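PDB 5HMB: Azi13 from Streptomyces sahachiroi, which probably acts as a hotdog-fold thioesterase of the PaaI family that hydrolyses an aromatic acyl thioester, such as a naphthoyl thioester, in azinomycin biosynthesis. Local coordinates for residues D28-W34 and R93-L99; V36-L41 and P86-A90. All coordinates share one frame. Residues are numbered along the deposited sequence.

Contact 1: residues D28-W34 and R93-L99; sequences DRAVAYW and RLTSTAL
Strands 29-34 and 93-99, antiparallel neighbours in the curved hotdog sheet, run at 163° with axes 4.8 Å apart at closest approach. Ala-30/Ala-98, Ala-32/Ser-96 and Trp-34/Leu-94 are hydrogen-bonded pairs; Val-31/Thr-97 and Tyr-33/Thr-95 are non-hydrogen-bonded. Bonds range from Leu-94 N to Trp-34 O at 2.7 Å to a weak Ala-30 N to Ala-98 O at 3.4 Å. Trp-34, chi1 p and chi2 -67°, folds its indole across the partner strand: NE1 donates to Ser-96 OG (2.9 Å; Ser-96 chi1 m), and Leu-94 CD1 (m, t) lies 3.7 Å from the six-membered ring centroid in a CH-pi contact. On the other, more open face Tyr-33, chi1 m, offers its ring to Arg-93, whose t, t, m chain sets CZ 4.6 Å from the centroid, a cation-pi pair. Beta-branched Val-31, Thr-95 and Thr-97 favour extended backbone there. Small Ala-30, Ser-96 and Ala-98 pack closely on helix 49-68, which the sheet wraps as the hotdog hallmark; strands 21-26 and 107-115 flank the pair, and Thr-114 hydrogen-bonds Ser-96 OG.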
ATOM      1  N   ASP A  28      21.497  -9.565  -3.175  1.00 57.36           N
ATOM      2  CA  ASP A  28      20.308 -10.335  -2.866  1.00 59.76           C
ATOM      3  C   ASP A  28      19.832 -10.170  -1.424  1.00 53.80           C
ATOM      4  O   ASP A  28      18.870 -10.840  -1.027  1.00 54.14           O
ATOM      5  CB  ASP A  28      20.569 -11.816  -3.169  1.00 61.10           C
ATOM      6  CG  ASP A  28      21.674 -12.392  -2.310  1.00 78.54           C
ATOM      7  OD1 ASP A  28      22.428 -11.599  -1.700  1.00 72.50           O
ATOM      8  OD2 ASP A  28      21.792 -13.634  -2.242  1.00 87.45           O
ATOM      9  N   ARG A  29      20.454  -9.288  -0.644  0.59 53.89           N
ATOM     10  CA  ARG A  29      20.140  -9.127   0.767  0.59 52.50           C
ATOM     11  C   ARG A  29      20.971  -7.986   1.334  0.59 53.16           C
ATOM     12  O   ARG A  29      22.153  -7.860   1.011  0.59 52.23           O
ATOM     13  CB  ARG A  29      20.425 -10.419   1.544  0.59 58.50           C
ATOM     14  CG  ARG A  29      20.320 -10.293   3.062  0.59 58.66           C
ATOM     15  CD  ARG A  29      20.213 -11.676   3.711  0.59 62.63           C
ATOM     16  NE  ARG A  29      21.123 -12.632   3.082  0.59 68.71           N
ATOM     17  CZ  ARG A  29      22.340 -12.926   3.533  0.59 70.00           C
ATOM     18  NH1 ARG A  29      23.099 -13.803   2.886  0.59 68.96           N
ATOM     19  NH2 ARG A  29      22.796 -12.352   4.638  0.59 67.82           N
ATOM     20  N   ALA A  30      20.351  -7.167   2.174  1.00 43.33           N
ATOM     21  CA  ALA A  30      21.049  -6.151   2.943  1.00 46.20           C
ATOM     22  C   ALA A  30      20.544  -6.217   4.378  1.00 51.90           C
ATOM     23  O   ALA A  30      19.355  -6.458   4.600  1.00 50.72           O
ATOM     24  CB  ALA A  30      20.842  -4.749   2.361  1.00 48.66           C
ATOM     25  N   VAL A  31      21.448  -6.030   5.347  1.00 47.98           N
ATOM     26  CA  VAL A  31      21.143  -6.163   6.773  1.00 46.16           C
ATOM     27  C   VAL A  31      21.768  -4.990   7.512  1.00 51.01           C
ATOM     28  O   VAL A  31      22.969  -4.736   7.372  1.00 52.33           O
ATOM     29  CB  VAL A  31      21.680  -7.482   7.362  1.00 54.84           C
ATOM     30  CG1 VAL A  31      21.419  -7.526   8.867  1.00 50.84           C
ATOM     31  CG2 VAL A  31      21.085  -8.694   6.662  1.00 43.14           C
ATOM     32  N   ALA A  32      20.969  -4.286   8.310  1.00 39.52           N
ATOM     33  CA  ALA A  32      21.483  -3.176   9.097  1.00 46.45           C
ATOM     34  C   ALA A  32      20.952  -3.250  10.519  1.00 55.70           C
ATOM     35  O   ALA A  32      19.819  -3.686  10.749  1.00 53.58           O
ATOM     36  CB  ALA A  32      21.116  -1.821   8.484  1.00 44.36           C
ATOM     37  N   TYR A  33      21.782  -2.820  11.463  1.00 54.26           N
ATOM     38  CA  TYR A  33      21.417  -2.729  12.865  1.00 53.66           C
ATOM     39  C   TYR A  33      21.232  -1.265  13.219  1.00 54.38           C
ATOM     40  O   TYR A  33      21.862  -0.387  12.625  1.00 59.39           O
ATOM     41  CB  TYR A  33      22.491  -3.341  13.775  1.00 59.37           C
ATOM     42  CG  TYR A  33      22.832  -4.779  13.459  1.00 62.54           C
ATOM     43  CD1 TYR A  33      21.954  -5.806  13.780  1.00 65.09           C
ATOM     44  CD2 TYR A  33      24.037  -5.113  12.846  1.00 69.16           C
ATOM     45  CE1 TYR A  33      22.255  -7.132  13.499  1.00 61.70           C
ATOM     46  CE2 TYR A  33      24.352  -6.438  12.561  1.00 65.09           C
ATOM     47  CZ  TYR A  33      23.455  -7.440  12.891  1.00 74.79           C
ATOM     48  OH  TYR A  33      23.751  -8.753  12.616  1.00 72.28           O
ATOM     49  N   TRP A  34      20.372  -1.013  14.195  1.00 43.58           N
ATOM     50  CA  TRP A  34      20.125   0.338  14.686  1.00 47.57           C
ATOM     51  C   TRP A  34      19.347   0.225  15.991  1.00 52.16           C
ATOM     52  O   TRP A  34      18.941  -0.866  16.404  1.00 53.30           O
ATOM     53  CB  TRP A  34      19.372   1.177  13.656  1.00 48.83           C
ATOM     54  CG  TRP A  34      18.054   0.591  13.235  1.00 45.26           C
ATOM     55  CD1 TRP A  34      17.852  -0.557  12.514  1.00 40.14           C
ATOM     56  CD2 TRP A  34      16.752   1.142  13.487  1.00 38.17           C
ATOM     57  NE1 TRP A  34      16.502  -0.750  12.309  1.00 40.41           N
ATOM     58  CE2 TRP A  34      15.809   0.275  12.901  1.00 39.58           C
ATOM     59  CE3 TRP A  34      16.295   2.290  14.146  1.00 44.30           C
ATOM     60  CZ2 TRP A  34      14.440   0.521  12.948  1.00 36.80           C
ATOM     61  CZ3 TRP A  34      14.939   2.534  14.190  1.00 46.17           C
ATOM     62  CH2 TRP A  34      14.027   1.655  13.587  1.00 45.61           C
ATOM     63  N   ARG A  93      18.414  -3.418  20.395  1.00 55.56           N
ATOM     64  CA  ARG A  93      18.939  -3.343  19.035  1.00 56.59           C
ATOM     65  C   ARG A  93      17.992  -3.966  18.015  1.00 62.35           C
ATOM     66  O   ARG A  93      17.668  -5.155  18.091  1.00 55.42           O
ATOM     67  CB  ARG A  93      20.292  -4.041  18.938  1.00 54.44           C
ATOM     68  CG  ARG A  93      20.724  -4.250  17.494  1.00 61.03           C
ATOM     69  CD  ARG A  93      21.889  -5.210  17.363  1.00 66.82           C
ATOM     70  NE  ARG A  93      23.157  -4.587  17.729  1.00 74.63           N
ATOM     71  CZ  ARG A  93      24.347  -5.126  17.478  1.00 87.43           C
ATOM     72  NH1 ARG A  93      24.428  -6.298  16.853  1.00 90.15           N
ATOM     73  NH2 ARG A  93      25.456  -4.495  17.844  1.00 92.94           N
ATOM     74  N   LEU A  94      17.604  -3.172  17.026  1.00 56.06           N
ATOM     75  CA  LEU A  94      16.748  -3.621  15.940  1.00 49.69           C
ATOM     76  C   LEU A  94      17.602  -4.060  14.751  1.00 53.85           C
ATOM     77  O   LEU A  94      18.665  -3.493  14.490  1.00 53.02           O
ATOM     78  CB  LEU A  94      15.787  -2.493  15.546  1.00 41.17           C
ATOM     79  CG  LEU A  94      15.112  -1.854  16.760  1.00 54.58           C
ATOM     80  CD1 LEU A  94      14.229  -0.685  16.353  1.00 45.25           C
ATOM     81  CD2 LEU A  94      14.320  -2.912  17.540  1.00 44.00           C
ATOM     82  N   THR A  95      17.138  -5.094  14.046  1.00 47.44           N
ATOM     83  CA  THR A  95      17.799  -5.614  12.853  1.00 47.73           C
ATOM     84  C   THR A  95      16.837  -5.543  11.674  1.00 50.79           C
ATOM     85  O   THR A  95      15.771  -6.170  11.706  1.00 50.81           O
ATOM     86  CB  THR A  95      18.246  -7.064  13.057  1.00 49.85           C
ATOM     87  OG1 THR A  95      19.112  -7.148  14.191  1.00 52.22           O
ATOM     88  CG2 THR A  95      18.979  -7.563  11.826  1.00 49.10           C
ATOM     89  N   SER A  96      17.220  -4.815  10.621  1.00 41.92           N
ATOM     90  CA  SER A  96      16.383  -4.662   9.432  1.00 42.45           C
ATOM     91  C   SER A  96      16.987  -5.403   8.251  1.00 45.48           C
ATOM     92  O   SER A  96      18.133  -5.141   7.862  1.00 46.96           O
ATOM     93  CB  SER A  96      16.190  -3.191   9.086  1.00 41.57           C
ATOM     94  OG  SER A  96      15.570  -2.534  10.175  1.00 42.29           O
ATOM     95  N   THR A  97      16.199  -6.290   7.652  1.00 45.16           N
ATOM     96  CA  THR A  97      16.670  -7.153   6.575  1.00 42.41           C
ATOM     97  C   THR A  97      15.803  -6.952   5.344  1.00 49.86           C
ATOM     98  O   THR A  97      14.583  -7.145   5.401  1.00 47.68           O
ATOM     99  CB  THR A  97      16.641  -8.612   7.018  1.00 46.33           C
ATOM    100  OG1 THR A  97      17.469  -8.746   8.176  1.00 48.92           O
ATOM    101  CG2 THR A  97      17.134  -9.517   5.912  1.00 45.90           C
ATOM    102  N   ALA A  98      16.433  -6.560   4.241  1.00 39.16           N
ATOM    103  CA  ALA A  98      15.762  -6.379   2.965  1.00 33.89           C
ATOM    104  C   ALA A  98      15.948  -7.624   2.113  1.00 45.27           C
ATOM    105  O   ALA A  98      17.086  -8.051   1.868  1.00 46.73           O
ATOM    106  CB  ALA A  98      16.317  -5.150   2.238  1.00 47.99           C
ATOM    107  N   LEU A  99      14.836  -8.193   1.651  1.00 39.18           N
ATOM    108  CA  LEU A  99      14.901  -9.344   0.768  1.00 38.04           C
ATOM    109  C   LEU A  99      14.205  -9.047  -0.545  1.00 45.34           C
ATOM    110  O   LEU A  99      13.206  -8.320  -0.575  1.00 43.27           O
ATOM    111  CB  LEU A  99      14.262 -10.580   1.396  1.00 45.78           C
ATOM    112  CG  LEU A  99      14.999 -11.073   2.634  1.00 58.31           C
ATOM    113  CD1 LEU A  99      14.258 -12.264   3.253  1.00 53.14           C
ATOM    114  CD2 LEU A  99      16.439 -11.419   2.256  1.00 56.37           C
TER

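Contact 2: residues V36-L41 and P86-A90; sequences VRADLL and PATVA
In this hotdog fold, two connecting loops meet beside one end of the sheet: V36-L41, between strand 29-35 and helix 49-68, and P86-A90, between strands 72-83 and 93-100. No hydrogen bond joins them; the union is mainly apolar and buries 222 Å². Val-36 (chi1 t) points toward the other loop, its CA 4.9 Å from that of Val-89. Its CG2 lies 3.3 Å from Thr-88 O and 3.9 Å from Ala-87 CB, an approach the small alanine permits. The polar bonds lie within each segment or go to other parts of the chain. A 3-10 turn at 38-40 is closed by Leu-40 N to Arg-37 O (3.0 Å); Arg-37 NE to Asp-39 OD1 and NH2 to OD2, each 3.0 Å, form a salt bridge, and Arg-37 also bonds His-17 O. Thr-88 (chi1 p) directs OG1 to Asp-91 and accepts a weak bond from Ala-90 N. Leu-40, out of reach of the other loop, packs on His-17 and on Tyr-14 of the second subunit. The more exposed Val-89 (chi1 m) covers Val-36, its CG1 4.4 Å from both Val-36 CG1 and Leu-41 CD1.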
ATOM      1  N   VAL A  36      16.485   2.426  18.809  1.00 47.43           N
ATOM      2  CA  VAL A  36      15.620   3.548  19.144  1.00 53.77           C
ATOM      3  C   VAL A  36      16.392   4.531  20.016  1.00 63.64           C
ATOM      4  O   VAL A  36      17.153   4.132  20.908  1.00 64.90           O
ATOM      5  CB  VAL A  36      14.350   3.051  19.856  1.00 51.58           C
ATOM      6  CG1 VAL A  36      13.328   4.153  19.928  1.00 43.98           C
ATOM      7  CG2 VAL A  36      13.782   1.823  19.148  1.00 56.76           C
ATOM      8  N   ARG A  37      16.212   5.823  19.758  1.00 58.68           N
ATOM      9  CA  ARG A  37      16.919   6.862  20.492  1.00 54.73           C
ATOM     10  C   ARG A  37      15.932   7.931  20.912  1.00 64.25           C
ATOM     11  O   ARG A  37      14.836   8.042  20.356  1.00 67.88           O
ATOM     12  CB  ARG A  37      18.038   7.517  19.656  1.00 56.50           C
ATOM     13  CG  ARG A  37      19.155   6.603  19.229  1.00 51.98           C
ATOM     14  CD  ARG A  37      20.302   7.409  18.589  1.00 61.68           C
ATOM     15  NE  ARG A  37      19.819   8.541  17.795  1.00 67.18           N
ATOM     16  CZ  ARG A  37      19.938   8.641  16.472  1.00 64.88           C
ATOM     17  NH1 ARG A  37      20.535   7.683  15.781  1.00 63.17           N
ATOM     18  NH2 ARG A  37      19.470   9.708  15.837  1.00 65.42           N
ATOM     19  N   ALA A  38      16.348   8.733  21.893  1.00 74.65           N
ATOM     20  CA  ALA A  38      15.474   9.769  22.434  1.00 71.09           C
ATOM     21  C   ALA A  38      15.022  10.746  21.348  1.00 65.91           C
ATOM     22  O   ALA A  38      13.851  11.139  21.309  1.00 71.43           O
ATOM     23  CB  ALA A  38      16.186  10.508  23.568  1.00 70.20           C
ATOM     24  N   ASP A  39      15.930  11.146  20.458  1.00 64.37           N
ATOM     25  CA  ASP A  39      15.594  12.112  19.414  1.00 70.47           C
ATOM     26  C   ASP A  39      14.780  11.514  18.271  1.00 66.22           C
ATOM     27  O   ASP A  39      14.302  12.267  17.415  1.00 59.60           O
ATOM     28  CB  ASP A  39      16.869  12.753  18.850  1.00 69.12           C
ATOM     29  CG  ASP A  39      17.880  11.730  18.380  1.00 71.68           C
ATOM     30  OD1 ASP A  39      17.877  10.602  18.919  1.00 73.34           O
ATOM     31  OD2 ASP A  39      18.680  12.053  17.477  1.00 66.21           O
ATOM     32  N   LEU A  40      14.606  10.196  18.233  1.00 60.20           N
ATOM     33  CA  LEU A  40      13.825   9.541  17.194  1.00 53.67           C
ATOM     34  C   LEU A  40      12.401   9.242  17.632  1.00 60.37           C
ATOM     35  O   LEU A  40      11.654   8.610  16.880  1.00 52.87           O
ATOM     36  CB  LEU A  40      14.518   8.251  16.749  1.00 45.35           C
ATOM     37  CG  LEU A  40      15.948   8.402  16.249  1.00 51.94           C
ATOM     38  CD1 LEU A  40      16.527   7.063  15.804  1.00 55.14           C
ATOM     39  CD2 LEU A  40      15.995   9.421  15.111  1.00 55.02           C
ATOM     40  N   LEU A  41      12.001   9.689  18.820  1.00 58.32           N
ATOM     41  CA  LEU A  41      10.716   9.327  19.392  1.00 55.51           C
ATOM     42  C   LEU A  41       9.643  10.336  19.025  1.00 55.35           C
ATOM     43  O   LEU A  41       9.923  11.494  18.700  1.00 59.30           O
ATOM     44  CB  LEU A  41      10.807   9.236  20.915  1.00 65.01           C
ATOM     45  CG  LEU A  41      11.816   8.244  21.478  1.00 68.36           C
ATOM     46  CD1 LEU A  41      12.036   8.511  22.951  1.00 72.73           C
ATOM     47  CD2 LEU A  41      11.313   6.835  21.258  1.00 68.84           C
ATOM     48  N   PRO A  86       4.989  -1.307  19.253  1.00 50.17           N
ATOM     49  CA  PRO A  86       5.709  -0.087  19.633  1.00 46.54           C
ATOM     50  C   PRO A  86       7.149  -0.433  19.969  1.00 59.79           C
ATOM     51  O   PRO A  86       7.417  -1.409  20.674  1.00 69.19           O
ATOM     52  CB  PRO A  86       4.949   0.417  20.870  1.00 58.09           C
ATOM     53  CG  PRO A  86       3.748  -0.485  21.013  1.00 57.75           C
ATOM     54  CD  PRO A  86       4.063  -1.751  20.307  1.00 55.57           C
ATOM     55  N   ALA A  87       8.076   0.361  19.441  1.00 49.53           N
ATOM     56  CA  ALA A  87       9.489   0.240  19.762  1.00 48.67           C
ATOM     57  C   ALA A  87       9.895   1.414  20.640  1.00 50.16           C
ATOM     58  O   ALA A  87       9.519   2.559  20.369  1.00 44.16           O
ATOM     59  CB  ALA A  87      10.346   0.198  18.490  1.00 53.04           C
ATOM     60  N   THR A  88      10.633   1.126  21.712  1.00 50.27           N
ATOM     61  CA  THR A  88      11.131   2.153  22.623  1.00 48.13           C
ATOM     62  C   THR A  88      12.629   1.992  22.798  1.00 54.35           C
ATOM     63  O   THR A  88      13.240   1.035  22.306  1.00 51.76           O
ATOM     64  CB  THR A  88      10.482   2.064  24.009  1.00 55.41           C
ATOM     65  OG1 THR A  88      10.861   0.817  24.601  1.00 49.83           O
ATOM     66  CG2 THR A  88       8.988   2.134  23.904  1.00 45.65           C
ATOM     67  N   VAL A  89      13.211   2.925  23.555  1.00 51.08           N
ATOM     68  CA  VAL A  89      14.621   2.823  23.907  1.00 50.65           C
ATOM     69  C   VAL A  89      14.892   1.528  24.659  1.00 51.21           C
ATOM     70  O   VAL A  89      15.948   0.906  24.491  1.00 50.43           O
ATOM     71  CB  VAL A  89      15.042   4.057  24.720  1.00 52.83           C
ATOM     72  CG1 VAL A  89      14.919   5.298  23.865  1.00 65.89           C
ATOM     73  CG2 VAL A  89      14.170   4.192  25.940  1.00 70.26           C
ATOM     74  N   ALA A  90      13.931   1.081  25.468  1.00 53.23           N
ATOM     75  CA  ALA A  90      14.118  -0.131  26.252  1.00 54.86           C
ATOM     76  C   ALA A  90      14.250  -1.364  25.378  1.00 58.64           C
ATOM     77  O   ALA A  90      14.737  -2.395  25.852  1.00 59.65           O
ATOM     78  CB  ALA A  90      12.949  -0.312  27.233  1.00 56.22           C
TER

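Contact 2 is nested inside the chain loop that contact 1 closes: strand 29-35 runs on into V36-L41, and P86-A90 leads into strand 93-100. Their centres are 18 Å apart, with contact 1 about 7 Å and contact 2 about 17 Å from the centre of the chain, so the path goes from the sheet to peripheral loops. They touch where Leu-94 CD1 meets Val-36 CG2 at 3.8 Å, which makes the packing continuous from the Trp-34 indole through Leu-94 to Val-36 and Ala-87. Leu-47, in the loop before helix 49-68, touches both Trp-34 and Val-36. No ligand or catalytic residue is identified here, so both contacts are best read as framework of the hotdog fold.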